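Local coordinates for protein BsaWI endonuclease (Geobacillus stearothermophilus, PDB 4ZSF) that acts as a restriction endonuclease of the PD-(D/E)XK superfamily, binding DNA and probably cutting it with the help of metal ions, at residues 94-99 / 113-118; 136-141 / 145-150; 186-191 / 243-248; 157-162 / 250-255; 132-137 / 180-185. All blocks are in the same frame, centred on the assembly; numbering follows the deposited sequence. Where two conformers were deposited one is given.

Interaction 1 of 5, residues 94-99 / 113-118; sequences MIKLLG and QKDLNM. With nucleotides of chain B.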
# COMPACT_ATOMS: atom_id res chain seq x y z
N MET A 94 -5.94 22.37 2.66
CA MET A 94 -6.14 23.21 3.83
C MET A 94 -4.83 23.97 4.21
O MET A 94 -4.85 25.18 4.52
CB MET A 94 -6.57 22.37 5.03
CG MET A 94 -6.86 23.25 6.22
SD MET A 94 -7.31 22.24 7.67
CE MET A 94 -5.67 21.87 8.25
N ILE A 95 -3.71 23.24 4.25
CA ILE A 95 -2.43 23.86 4.53
C ILE A 95 -2.09 24.93 3.48
O ILE A 95 -1.60 26.03 3.81
CB ILE A 95 -1.31 22.78 4.59
CG1 ILE A 95 -1.64 21.77 5.71
CG2 ILE A 95 0.08 23.46 4.76
CD1 ILE A 95 -1.79 22.47 7.13
N LYS A 96 -2.31 24.60 2.23
CA LYS A 96 -2.04 25.58 1.16
C LYS A 96 -2.88 26.84 1.39
O LYS A 96 -2.35 27.95 1.27
CB LYS A 96 -2.36 24.98 -0.21
CG LYS A 96 -2.22 26.01 -1.39
CD LYS A 96 -2.58 25.30 -2.71
CE LYS A 96 -2.74 26.34 -3.82
NZ LYS A 96 -3.42 25.81 -5.04
N LEU A 97 -4.18 26.67 1.70
CA LEU A 97 -5.07 27.85 1.85
C LEU A 97 -4.66 28.68 3.08
O LEU A 97 -4.53 29.92 3.02
CB LEU A 97 -6.54 27.40 1.95
CG LEU A 97 -7.64 28.37 2.37
CD1 LEU A 97 -7.91 29.36 1.26
CD2 LEU A 97 -8.92 27.57 2.62
N LEU A 98 -4.38 28.00 4.18
CA LEU A 98 -3.98 28.66 5.42
C LEU A 98 -2.65 29.35 5.24
O LEU A 98 -2.53 30.55 5.55
CB LEU A 98 -3.90 27.67 6.58
CG LEU A 98 -5.28 27.14 7.03
CD1 LEU A 98 -5.01 25.99 8.03
CD2 LEU A 98 -6.21 28.21 7.64
N GLY A 99 -1.69 28.63 4.70
CA GLY A 99 -0.35 29.17 4.50
C GLY A 99 -0.32 30.34 3.54
O GLY A 99 0.35 31.36 3.79
N GLN A 113 1.41 19.58 -5.44
CA GLN A 113 2.23 18.90 -6.46
C GLN A 113 1.63 19.10 -7.86
O GLN A 113 2.37 19.42 -8.81
CB GLN A 113 2.35 17.41 -6.12
CG GLN A 113 3.03 16.64 -7.21
CD GLN A 113 3.04 15.14 -6.90
OE1 GLN A 113 3.66 14.70 -5.94
NE2 GLN A 113 2.33 14.35 -7.71
N LYS A 114 0.30 18.96 -8.02
CA LYS A 114 -0.21 19.14 -9.39
C LYS A 114 -0.06 20.62 -9.88
O LYS A 114 0.04 20.86 -11.08
CB LYS A 114 -1.68 18.70 -9.51
CG LYS A 114 -2.62 19.61 -8.81
CD LYS A 114 -4.05 19.35 -9.28
CE LYS A 114 -5.04 19.76 -8.21
NZ LYS A 114 -5.13 18.74 -7.10
N ASP A 115 -0.08 21.59 -8.97
CA ASP A 115 0.18 23.00 -9.34
C ASP A 115 1.60 23.13 -9.90
O ASP A 115 1.84 23.73 -10.95
CB ASP A 115 0.05 23.96 -8.14
CG ASP A 115 -1.33 24.01 -7.54
OD1 ASP A 115 -2.33 23.85 -8.30
OD2 ASP A 115 -1.42 24.27 -6.30
N LEU A 116 2.57 22.63 -9.14
CA LEU A 116 3.94 22.69 -9.61
C LEU A 116 4.10 21.94 -10.94
O LEU A 116 4.78 22.40 -11.84
CB LEU A 116 4.89 22.10 -8.56
CG LEU A 116 6.36 22.20 -8.98
CD1 LEU A 116 6.77 23.67 -9.36
CD2 LEU A 116 7.27 21.64 -7.83
N ASN A 117 3.45 20.79 -11.08
CA ASN A 117 3.56 20.05 -12.36
C ASN A 117 3.11 20.93 -13.56
O ASN A 117 3.81 21.04 -14.56
CB ASN A 117 2.70 18.76 -12.30
CG ASN A 117 2.80 17.92 -13.57
OD1 ASN A 117 3.86 17.49 -13.95
ND2 ASN A 117 1.67 17.72 -14.23
N MET A 118 1.94 21.56 -13.44
CA MET A 118 1.42 22.48 -14.48
C MET A 118 2.34 23.70 -14.72
O MET A 118 2.58 24.14 -15.85
CB MET A 118 0.01 22.95 -14.10
P DA B 13 -7.37 16.40 -10.59
OP1 DA B 13 -6.40 17.35 -10.01
OP2 DA B 13 -8.79 16.77 -10.81
O5' DA B 13 -6.76 15.93 -11.98
C5' DA B 13 -5.62 15.10 -12.02
C4' DA B 13 -5.60 14.35 -13.34
O4' DA B 13 -6.37 13.12 -13.21
C3' DA B 13 -6.23 15.12 -14.53
O3' DA B 13 -5.50 14.90 -15.69
C2' DA B 13 -7.59 14.47 -14.67
C1' DA B 13 -7.22 13.03 -14.33
N9 DA B 13 -8.38 12.20 -14.07
C8 DA B 13 -9.61 12.62 -13.66
N7 DA B 13 -10.50 11.65 -13.59
C5 DA B 13 -9.80 10.54 -14.03
C6 DA B 13 -10.17 9.22 -14.21
N6 DA B 13 -11.41 8.78 -13.94
N1 DA B 13 -9.24 8.36 -14.69
C2 DA B 13 -8.00 8.81 -14.93
N3 DA B 13 -7.54 10.05 -14.81
C4 DA B 13 -8.50 10.87 -14.34

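Interaction 2 of 5, residues 136-141 / 145-150; sequences KEQISS and DLYITV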
# COMPACT_ATOMS: atom_id res chain seq x y z
N LYS A 136 10.97 17.38 -11.34
CA LYS A 136 10.11 16.52 -12.16
C LYS A 136 10.16 15.06 -11.67
O LYS A 136 9.12 14.39 -11.69
CB LYS A 136 10.51 16.63 -13.65
CG LYS A 136 9.96 17.89 -14.34
CD LYS A 136 10.57 18.04 -15.78
N GLU A 137 11.34 14.60 -11.22
CA GLU A 137 11.50 13.25 -10.65
C GLU A 137 10.75 13.13 -9.34
O GLU A 137 10.19 12.07 -9.06
CB GLU A 137 13.00 12.86 -10.36
CG GLU A 137 13.80 12.41 -11.60
N GLN A 138 10.76 14.18 -8.52
CA GLN A 138 10.02 14.07 -7.23
C GLN A 138 8.51 14.01 -7.48
O GLN A 138 7.77 13.30 -6.81
CB GLN A 138 10.33 15.24 -6.31
CG GLN A 138 11.81 15.49 -6.14
CD GLN A 138 12.56 14.23 -5.77
OE1 GLN A 138 12.23 13.56 -4.78
NE2 GLN A 138 13.52 13.84 -6.61
N ILE A 139 8.05 14.78 -8.47
CA ILE A 139 6.62 14.81 -8.85
C ILE A 139 6.25 13.42 -9.39
O ILE A 139 5.21 12.87 -9.05
CB ILE A 139 6.36 15.91 -9.93
CG1 ILE A 139 6.45 17.30 -9.26
CG2 ILE A 139 5.00 15.67 -10.65
CD1 ILE A 139 6.52 18.50 -10.27
N SER A 140 7.12 12.87 -10.22
CA SER A 140 6.87 11.55 -10.79
C SER A 140 6.63 10.50 -9.70
O SER A 140 5.74 9.63 -9.83
CB SER A 140 8.05 11.11 -11.68
OG SER A 140 7.74 9.87 -12.28
N SER A 141 7.44 10.55 -8.64
CA SER A 141 7.39 9.51 -7.62
C SER A 141 6.54 9.91 -6.40
O SER A 141 6.50 9.20 -5.40
CB SER A 141 8.79 9.13 -7.21
OG SER A 141 9.44 10.29 -6.81
N ASP A 145 4.03 16.42 -0.86
CA ASP A 145 2.61 16.77 -0.96
C ASP A 145 2.46 18.22 -1.44
O ASP A 145 1.59 18.55 -2.23
CB ASP A 145 2.00 16.59 0.43
CG ASP A 145 2.10 15.13 0.89
OD1 ASP A 145 1.69 14.23 0.08
OD2 ASP A 145 2.64 14.86 1.98
N LEU A 146 3.39 19.06 -1.00
CA LEU A 146 3.33 20.48 -1.27
C LEU A 146 4.72 21.00 -1.60
O LEU A 146 5.72 20.42 -1.17
CB LEU A 146 2.82 21.22 -0.04
CG LEU A 146 1.42 20.84 0.45
CD1 LEU A 146 1.11 21.56 1.83
CD2 LEU A 146 0.47 21.34 -0.62
N TYR A 147 4.79 22.11 -2.32
CA TYR A 147 6.05 22.80 -2.59
C TYR A 147 5.90 24.27 -2.21
O TYR A 147 4.76 24.79 -2.18
CB TYR A 147 6.45 22.68 -4.05
CG TYR A 147 6.82 21.26 -4.42
CD1 TYR A 147 8.12 20.81 -4.27
CD2 TYR A 147 5.83 20.36 -4.84
CE1 TYR A 147 8.47 19.49 -4.62
CE2 TYR A 147 6.15 19.02 -5.17
CZ TYR A 147 7.48 18.60 -5.04
OH TYR A 147 7.86 17.30 -5.42
N ILE A 148 7.01 24.96 -1.95
CA ILE A 148 6.85 26.39 -1.62
C ILE A 148 7.80 27.19 -2.50
O ILE A 148 8.97 26.78 -2.75
CB ILE A 148 7.04 26.65 -0.11
CG1 ILE A 148 6.82 28.15 0.23
CG2 ILE A 148 8.42 26.13 0.43
CD1 ILE A 148 6.68 28.40 1.80
N THR A 149 7.34 28.36 -2.94
CA THR A 149 8.12 29.19 -3.83
C THR A 149 8.33 30.58 -3.29
O THR A 149 7.59 31.03 -2.37
CB THR A 149 7.45 29.39 -5.20
OG1 THR A 149 6.26 30.18 -5.03
CG2 THR A 149 7.08 28.07 -5.87
N VAL A 150 9.32 31.27 -3.86
CA VAL A 150 9.58 32.67 -3.49
C VAL A 150 9.80 33.45 -4.78
O VAL A 150 10.36 32.91 -5.74
CB VAL A 150 10.81 32.81 -2.58
CG1 VAL A 150 12.09 32.29 -3.31
CG2 VAL A 150 10.97 34.25 -2.16

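Interaction 3 of 5, residues 186-191 / 243-248; sequences FFWSVA and ELFVQH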
# COMPACT_ATOMS: atom_id res chain seq x y z
N PHE A 186 19.77 20.58 -1.67
CA PHE A 186 19.78 21.99 -1.23
C PHE A 186 18.40 22.61 -1.42
O PHE A 186 18.28 23.75 -1.88
CB PHE A 186 20.86 22.82 -1.94
CG PHE A 186 22.25 22.27 -1.75
CD1 PHE A 186 23.03 22.64 -0.63
CD2 PHE A 186 22.77 21.38 -2.67
CE1 PHE A 186 24.31 22.14 -0.47
CE2 PHE A 186 24.04 20.83 -2.49
CZ PHE A 186 24.85 21.26 -1.41
N PHE A 187 17.38 21.90 -0.93
CA PHE A 187 16.06 22.53 -0.73
C PHE A 187 15.71 22.50 0.76
O PHE A 187 16.12 21.57 1.49
CB PHE A 187 14.97 21.78 -1.48
CG PHE A 187 15.09 21.92 -3.00
CD1 PHE A 187 15.86 21.02 -3.75
CD2 PHE A 187 14.43 22.97 -3.65
CE1 PHE A 187 15.97 21.17 -5.16
CE2 PHE A 187 14.54 23.10 -5.04
CZ PHE A 187 15.29 22.23 -5.77
N TRP A 188 14.90 23.48 1.18
CA TRP A 188 14.27 23.40 2.52
C TRP A 188 13.38 22.20 2.55
O TRP A 188 12.56 22.03 1.64
CB TRP A 188 13.48 24.66 2.73
CG TRP A 188 12.99 24.89 4.12
CD1 TRP A 188 13.68 24.66 5.31
CD2 TRP A 188 11.72 25.44 4.48
NE1 TRP A 188 12.88 25.08 6.36
CE2 TRP A 188 11.69 25.56 5.87
CE3 TRP A 188 10.60 25.87 3.73
CZ2 TRP A 188 10.57 26.10 6.55
CZ3 TRP A 188 9.50 26.40 4.39
CH2 TRP A 188 9.48 26.47 5.80
N SER A 189 13.51 21.35 3.57
CA SER A 189 12.69 20.14 3.56
C SER A 189 11.96 20.04 4.89
O SER A 189 12.59 19.89 5.94
CB SER A 189 13.55 18.87 3.33
OG SER A 189 12.71 17.73 3.33
N VAL A 190 10.65 20.15 4.86
CA VAL A 190 9.94 20.14 6.13
C VAL A 190 8.72 19.25 6.13
O VAL A 190 8.29 18.77 5.07
CB VAL A 190 9.50 21.59 6.56
CG1 VAL A 190 10.74 22.46 6.80
CG2 VAL A 190 8.58 22.19 5.49
N ALA A 191 8.17 19.01 7.32
CA ALA A 191 6.96 18.19 7.41
C ALA A 191 5.96 18.92 8.27
O ALA A 191 6.37 19.61 9.23
CB ALA A 191 7.26 16.88 8.01
N GLU A 243 2.34 29.80 12.45
CA GLU A 243 3.26 30.91 12.61
C GLU A 243 4.71 30.58 12.43
O GLU A 243 5.42 31.28 11.69
CB GLU A 243 3.08 31.54 14.00
CG GLU A 243 1.72 32.20 14.23
CD GLU A 243 1.73 33.03 15.55
OE1 GLU A 243 2.65 33.88 15.77
OE2 GLU A 243 0.77 32.87 16.36
N LEU A 244 5.21 29.57 13.16
CA LEU A 244 6.62 29.27 13.02
C LEU A 244 6.95 28.75 11.63
O LEU A 244 8.06 28.97 11.13
CB LEU A 244 7.09 28.22 14.06
CG LEU A 244 7.28 28.83 15.48
CD1 LEU A 244 7.58 27.68 16.50
CD2 LEU A 244 8.48 29.86 15.54
N PHE A 245 6.02 28.03 11.02
CA PHE A 245 6.27 27.61 9.63
C PHE A 245 6.46 28.85 8.72
O PHE A 245 7.39 28.92 7.90
CB PHE A 245 5.09 26.74 9.13
CG PHE A 245 5.14 26.48 7.62
CD1 PHE A 245 5.96 25.50 7.08
CD2 PHE A 245 4.34 27.23 6.76
CE1 PHE A 245 6.02 25.30 5.68
CE2 PHE A 245 4.39 27.05 5.38
CZ PHE A 245 5.22 26.07 4.83
N VAL A 246 5.55 29.81 8.83
CA VAL A 246 5.65 31.03 8.01
C VAL A 246 6.93 31.80 8.33
O VAL A 246 7.65 32.21 7.39
CB VAL A 246 4.42 31.95 8.17
CG1 VAL A 246 4.62 33.35 7.47
CG2 VAL A 246 3.18 31.27 7.66
N GLN A 247 7.24 31.99 9.61
CA GLN A 247 8.46 32.77 9.92
C GLN A 247 9.74 32.01 9.46
O GLN A 247 10.70 32.63 8.96
CB GLN A 247 8.48 33.15 11.40
CG GLN A 247 7.31 34.08 11.78
CD GLN A 247 7.32 35.35 10.94
OE1 GLN A 247 8.37 35.95 10.82
NE2 GLN A 247 6.22 35.67 10.28
N HIS A 248 9.77 30.68 9.60
CA HIS A 248 10.94 29.94 9.12
C HIS A 248 11.01 29.95 7.60
O HIS A 248 12.12 29.96 7.03
CB HIS A 248 10.97 28.51 9.67
CG HIS A 248 11.12 28.45 11.17
ND1 HIS A 248 10.88 27.29 11.90
CD2 HIS A 248 11.42 29.41 12.07
CE1 HIS A 248 11.08 27.54 13.18
NE2 HIS A 248 11.42 28.81 13.32

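Interaction 4 of 5, residues 157-162 / 250-255; sequences YVFGCI and REAAED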
# COMPACT_ATOMS: atom_id res chain seq x y z
N TYR A 157 10.74 30.96 -7.79
CA TYR A 157 11.66 29.86 -7.54
C TYR A 157 11.08 28.88 -6.55
O TYR A 157 10.69 29.32 -5.49
CB TYR A 157 12.96 30.37 -6.95
CG TYR A 157 13.69 31.29 -7.90
CD1 TYR A 157 14.58 30.77 -8.83
CD2 TYR A 157 13.45 32.68 -7.89
CE1 TYR A 157 15.27 31.63 -9.73
CE2 TYR A 157 14.13 33.53 -8.78
CZ TYR A 157 15.02 33.00 -9.68
OH TYR A 157 15.67 33.86 -10.53
N VAL A 158 11.10 27.57 -6.86
CA VAL A 158 10.81 26.59 -5.80
C VAL A 158 12.02 26.51 -4.85
O VAL A 158 13.13 26.26 -5.30
CB VAL A 158 10.53 25.19 -6.40
CG1 VAL A 158 10.40 24.14 -5.27
CG2 VAL A 158 9.29 25.27 -7.23
N PHE A 159 11.81 26.70 -3.55
CA PHE A 159 12.96 26.57 -2.63
C PHE A 159 12.69 25.50 -1.55
O PHE A 159 13.60 25.19 -0.77
CB PHE A 159 13.29 27.92 -1.95
CG PHE A 159 12.23 28.41 -0.92
CD1 PHE A 159 11.14 29.19 -1.33
CD2 PHE A 159 12.35 28.07 0.45
CE1 PHE A 159 10.15 29.64 -0.37
CE2 PHE A 159 11.45 28.54 1.37
CZ PHE A 159 10.36 29.27 1.00
N GLY A 160 11.45 25.00 -1.44
CA GLY A 160 11.20 24.06 -0.35
C GLY A 160 10.24 22.95 -0.76
O GLY A 160 9.40 23.14 -1.67
N CYS A 161 10.42 21.78 -0.12
CA CYS A 161 9.64 20.56 -0.33
C CYS A 161 8.97 20.23 1.00
O CYS A 161 9.61 20.27 2.06
CB CYS A 161 10.58 19.41 -0.73
SG CYS A 161 11.51 19.71 -2.24
N ILE A 162 7.68 19.93 0.97
CA ILE A 162 6.89 19.79 2.17
C ILE A 162 6.10 18.48 2.18
O ILE A 162 5.38 18.16 1.20
CB ILE A 162 5.87 20.97 2.28
CG1 ILE A 162 6.62 22.32 2.32
CG2 ILE A 162 4.91 20.75 3.48
CD1 ILE A 162 5.66 23.51 1.92
N ARG A 250 10.29 32.38 5.70
CA ARG A 250 10.94 33.67 5.35
C ARG A 250 12.47 33.54 5.36
O ARG A 250 13.20 34.05 4.46
CB ARG A 250 10.52 34.77 6.33
CG ARG A 250 9.06 35.17 6.14
CD ARG A 250 8.68 36.15 7.27
NE ARG A 250 9.32 37.44 7.04
CZ ARG A 250 9.31 38.44 7.92
NH1 ARG A 250 8.73 38.25 9.10
NH2 ARG A 250 9.87 39.61 7.61
N GLU A 251 12.94 32.89 6.42
CA GLU A 251 14.37 32.75 6.61
C GLU A 251 14.96 31.75 5.60
O GLU A 251 16.05 31.97 5.09
CB GLU A 251 14.70 32.30 8.03
CG GLU A 251 16.21 32.44 8.26
CD GLU A 251 16.66 31.98 9.65
OE1 GLU A 251 15.82 31.53 10.47
OE2 GLU A 251 17.89 32.07 9.90
N ALA A 252 14.25 30.64 5.38
CA ALA A 252 14.69 29.63 4.42
C ALA A 252 14.80 30.25 3.01
O ALA A 252 15.77 29.98 2.27
CB ALA A 252 13.68 28.46 4.41
N ALA A 253 13.79 31.04 2.64
CA ALA A 253 13.80 31.60 1.25
C ALA A 253 15.03 32.51 1.07
O ALA A 253 15.71 32.47 0.02
CB ALA A 253 12.47 32.37 0.93
N GLU A 254 15.29 33.30 2.09
CA GLU A 254 16.42 34.22 2.07
C GLU A 254 17.72 33.44 1.86
O GLU A 254 18.53 33.76 0.98
CB GLU A 254 16.45 35.02 3.37
CG GLU A 254 17.84 35.63 3.73
CD GLU A 254 18.28 36.75 2.78
OE1 GLU A 254 17.40 37.42 2.19
OE2 GLU A 254 19.52 36.95 2.64
N ASP A 255 17.89 32.40 2.66
CA ASP A 255 19.14 31.64 2.64
C ASP A 255 19.23 30.79 1.37
O ASP A 255 20.32 30.56 0.89
CB ASP A 255 19.31 30.78 3.87
CG ASP A 255 19.74 31.59 5.10
OD1 ASP A 255 20.12 32.82 4.99
OD2 ASP A 255 19.70 31.02 6.20

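Interaction 5 of 5, residues 132-137 / 180-185; sequences INWLKE and MKAMEA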
# COMPACT_ATOMS: atom_id res chain seq x y z
N ILE A 132 14.93 21.80 -12.07
CA ILE A 132 13.67 21.46 -12.74
C ILE A 132 13.60 19.95 -12.95
O ILE A 132 12.59 19.32 -12.69
CB ILE A 132 13.54 22.14 -14.12
CG1 ILE A 132 13.54 23.67 -13.98
CG2 ILE A 132 12.24 21.70 -14.83
CD1 ILE A 132 12.44 24.20 -13.11
N ASN A 133 14.70 19.38 -13.42
CA ASN A 133 14.76 17.94 -13.67
C ASN A 133 14.56 17.12 -12.40
O ASN A 133 13.83 16.11 -12.39
CB ASN A 133 16.08 17.59 -14.32
CG ASN A 133 16.10 18.04 -15.76
OD1 ASN A 133 15.05 18.26 -16.33
ND2 ASN A 133 17.28 18.23 -16.32
N TRP A 134 15.20 17.58 -11.34
CA TRP A 134 15.07 16.92 -10.05
C TRP A 134 13.63 17.02 -9.51
O TRP A 134 13.06 16.04 -9.02
CB TRP A 134 16.06 17.53 -9.05
CG TRP A 134 16.02 16.85 -7.71
CD1 TRP A 134 16.68 15.69 -7.36
CD2 TRP A 134 15.24 17.24 -6.57
NE1 TRP A 134 16.40 15.38 -6.06
CE2 TRP A 134 15.52 16.30 -5.55
CE3 TRP A 134 14.37 18.31 -6.30
CZ2 TRP A 134 14.94 16.39 -4.26
CZ3 TRP A 134 13.80 18.40 -5.02
CH2 TRP A 134 14.09 17.44 -4.03
N LEU A 135 13.03 18.19 -9.64
CA LEU A 135 11.65 18.34 -9.22
C LEU A 135 10.72 17.47 -10.04
O LEU A 135 9.76 16.93 -9.54
CB LEU A 135 11.20 19.80 -9.32
CG LEU A 135 11.90 20.71 -8.30
CD1 LEU A 135 11.73 22.13 -8.81
CD2 LEU A 135 11.31 20.52 -6.85
N LYS A 136 10.97 17.38 -11.34
CA LYS A 136 10.11 16.52 -12.16
C LYS A 136 10.16 15.06 -11.67
O LYS A 136 9.12 14.39 -11.69
CB LYS A 136 10.51 16.63 -13.65
CG LYS A 136 9.96 17.89 -14.34
CD LYS A 136 10.57 18.04 -15.78
N GLU A 137 11.34 14.60 -11.22
CA GLU A 137 11.50 13.25 -10.65
C GLU A 137 10.75 13.13 -9.34
O GLU A 137 10.19 12.07 -9.06
CB GLU A 137 13.00 12.86 -10.36
CG GLU A 137 13.80 12.41 -11.60
N MET A 180 15.61 13.56 3.28
CA MET A 180 17.10 13.74 3.36
C MET A 180 17.71 13.95 1.97
O MET A 180 18.68 14.72 1.81
CB MET A 180 17.74 12.54 4.09
CG MET A 180 17.32 12.64 5.60
SD MET A 180 17.93 11.32 6.61
CE MET A 180 19.62 11.87 6.93
N LYS A 181 17.12 13.29 0.97
CA LYS A 181 17.55 13.57 -0.39
C LYS A 181 17.26 15.02 -0.83
O LYS A 181 18.08 15.61 -1.57
CB LYS A 181 16.89 12.56 -1.36
CG LYS A 181 17.44 11.11 -1.19
CD LYS A 181 18.94 11.15 -1.25
CE LYS A 181 19.58 9.79 -1.49
NZ LYS A 181 21.00 10.01 -1.99
N ALA A 182 16.12 15.60 -0.39
CA ALA A 182 15.79 16.99 -0.71
C ALA A 182 16.82 17.91 -0.04
O ALA A 182 17.26 18.89 -0.65
CB ALA A 182 14.35 17.32 -0.24
N MET A 183 17.22 17.58 1.20
CA MET A 183 18.25 18.40 1.88
C MET A 183 19.57 18.27 1.14
O MET A 183 20.31 19.25 1.02
CB MET A 183 18.39 17.99 3.37
CG MET A 183 17.07 18.23 4.13
SD MET A 183 17.26 18.17 5.93
CE MET A 183 17.58 16.43 6.15
N GLU A 184 19.89 17.06 0.68
CA GLU A 184 21.10 16.87 -0.13
C GLU A 184 21.09 17.67 -1.44
O GLU A 184 22.17 18.01 -1.97
CB GLU A 184 21.28 15.41 -0.49
CG GLU A 184 21.95 14.65 0.54
CD GLU A 184 22.08 13.18 0.07
OE1 GLU A 184 22.25 12.94 -1.16
OE2 GLU A 184 21.97 12.30 0.95
N ALA A 185 19.89 17.92 -1.95
CA ALA A 185 19.67 18.71 -3.17
C ALA A 185 19.56 20.19 -2.92
O ALA A 185 19.29 20.94 -3.85
CB ALA A 185 18.40 18.24 -3.88

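Interaction 1 of 5, residues 94-99 / 113-118
Lys96 and Asp115 reach toward each other from opposite directions and close a salt bridge, Lys96 NZ to Asp115 OD2, at 2.8 Å. The ammonium group approaches OD2 on its syn side, 26° out of the carboxylate plane. The lysine spans the gap with CG anti to its backbone N (chi1 175°) and a fully extended chain; the nearest CA pair, Lys96 and Gln113, is 11.0 Å apart. OD2 also accepts a hydrogen bond from the backbone N of Leu112, the last residue of strand 108-112, while NZ binds a succinate, probably from the crystallisation liquor. An alanine at Lys96 would remove the ammonium group and is likely to leave Asp115 without its charged mate. Next in sequence, Lys114 runs beside the DNA backbone, its CD 3.2 Å from OP1 of DA13 of chain B. This surface bridge links helix 70-103 to helix 113-121 over the end of strand 108-112, where the lysine's chain rests on Ile110 and Leu112.

Interaction 2 of 5, residues 136-141 / 145-150
Tyr147 OH is the polar atom around which this contact gathers, with Gln138 CB closest to it at 3.3 Å. The backbone of the same residue follows, Gln138 C lying 3.9 Å from Tyr147 OH, and Ile139 CG1 stands 4.1 Å from that oxygen. These are packing contacts, and no hydrogen bond crosses between the two segments. The phenol end therefore butts against one turn of helix 129-140. Gln138 offers its CB but not its amide, because the side chain bends at chi2 (-50°) and its NE2 turns back to the backbone oxygen of Trp134. Ile139 comes in at a slant to the ring, with CG1 4.4 Å from Tyr147 CE2. A short connection, residues 141-145, joins helix 129-140 to strand 146-152 within the alpha/beta core expected of a PD-(D/E)XK nuclease. Alternation along the strand sends Tyr147 to the face shared with helices 113-121 and 129-140, whereas Ile148 packs on Phe245 and Ala249 of helix 243-258, across the sheet. The strand opens with a classic beta bulge, in which Asp145 and Leu146 both face Ile162 of the adjacent strand, and beside it Asp145 OD2 forms a salt bridge with Lys165 NZ and accepts a hydrogen bond from the backbone N of Ser164.

Interaction 3 of 5, residues 186-191 / 243-248
Trp188 and Phe245 meet with their planes only 25° apart but slid well past one another: the Trp188 six-membered ring and the Phe245 ring have centroids 5.5 Å apart and barely overlap. The closest approach is Trp188 CH2 to Phe245 CE1, 3.7 Å. Both side chains have CG anti to the backbone N (chi1 -168° for Trp188), which extends each ring into the space between strand and helix. Val190 reaches Phe245 differently, its CG2 coming to the ring edge 4.0 Å from CE1, while its CG1 lies over one face of the indole. Toward the opposite indole face lies His248 O, and His248 CB is 4.0 Å from Trp188 CZ2. The imidazole turns off toward strand 222-226, where ND1 is hydrogen-bonded to Tyr224 OH. A serine in place of Trp188 would probably open a gap between sheet and helix, leaving Phe245 and His248 without their aromatic neighbour. Strand 188-191 and helix 243-248 run antiparallel (177°), their axes 11.5 Å apart. Such a helix laid against a central mixed sheet by buried aromatic and aliphatic side chains is the layering of an alpha/beta nuclease core.

Interaction 4 of 5, residues 157-162 / 250-255
Phe159 lies with one ring face against Ala253, whose CB sits 3.8 Å from the ring centroid and 15° off the normal, a CH-pi contact. Ala252 CB reaches the same ring obliquely, 3.8 Å from Phe159 CE2, and the backbone joins in, with Ala253 N 3.7 Å from that carbon. The side chain is swung into place by a chi1 of 69°, with CG between the backbone N and the carbonyl carbon. Packing is close on this side: Phe159 and Ala253 have CA atoms 6.4 Å apart, a spacing that the two short methyl side chains allow. Strand 155-165 is also irregular here, since Phe159 and Gly160 both face Ile148 in a classic beta bulge. The solvent side of helix 243-258 carries exposed Arg250 and partly exposed Glu251 and Glu254. Asp255 is buried but satisfied, by salt bridges to Lys272 and Arg259 and a hydrogen bond from Trp267 NE1; Glu251 shares Lys272, and Glu254 shares Arg259. No hydrogen bond spans strand and helix in these segments, so the interface rests on shape and on the aromatic face: apolar contact holds the helix to the sheet, and the acidic side chains Glu251, Glu254 and Asp255 find their basic partners away from the strand.

Interaction 5 of 5, residues 132-137 / 180-185
Trp134 carries the contact with Ala182 and Ala185, packing helix 129-140 against the end of helix 172-184 on one face of the nuclease's mixed sheet. It projects its indole across the gap between the helices, CG anti to the backbone N (chi1 -177°). Ala185 CB sits over one face, 4.1 Å from the centroid of the six-membered ring and 21° off its normal, a CH-pi contact. The Phe187 ring meets the indole on the same side as Ala185, with planes about 10° apart, and Cys161 of strand 155-165 touches it too. Leu135, next in sequence, packs on Val158 of that strand, so the helix faces the sheet as well as its neighbouring helix. Ala182 approaches the six-membered ring of Trp134 obliquely: its CA is 3.7 Å from Trp134 CZ2, and its CB lies 3.8 Å from Trp134 CH2.

From the N terminus, interaction 1 closes first, bringing the end of helix 70-103 to helix 113-121 through the loop that holds strand 108-112. Helix 129-140 then opens two contacts: interaction 2 shuts at once on strand 146-152, whereas interaction 5, which shares Lys136 and Glu137 with it, waits for helix 172-184. Strand 155-165 begins interaction 4 inside that span and ends it on helix 243-258, so interactions 4 and 5 cross. Interaction 3 is nested within the loop of interaction 4 and uses the same last helix. Interactions 2, 3 and 4 join helices to the sheet, helix 129-140 on one face and helix 243-258 on the other, while interactions 1 and 5 tie helix to helix.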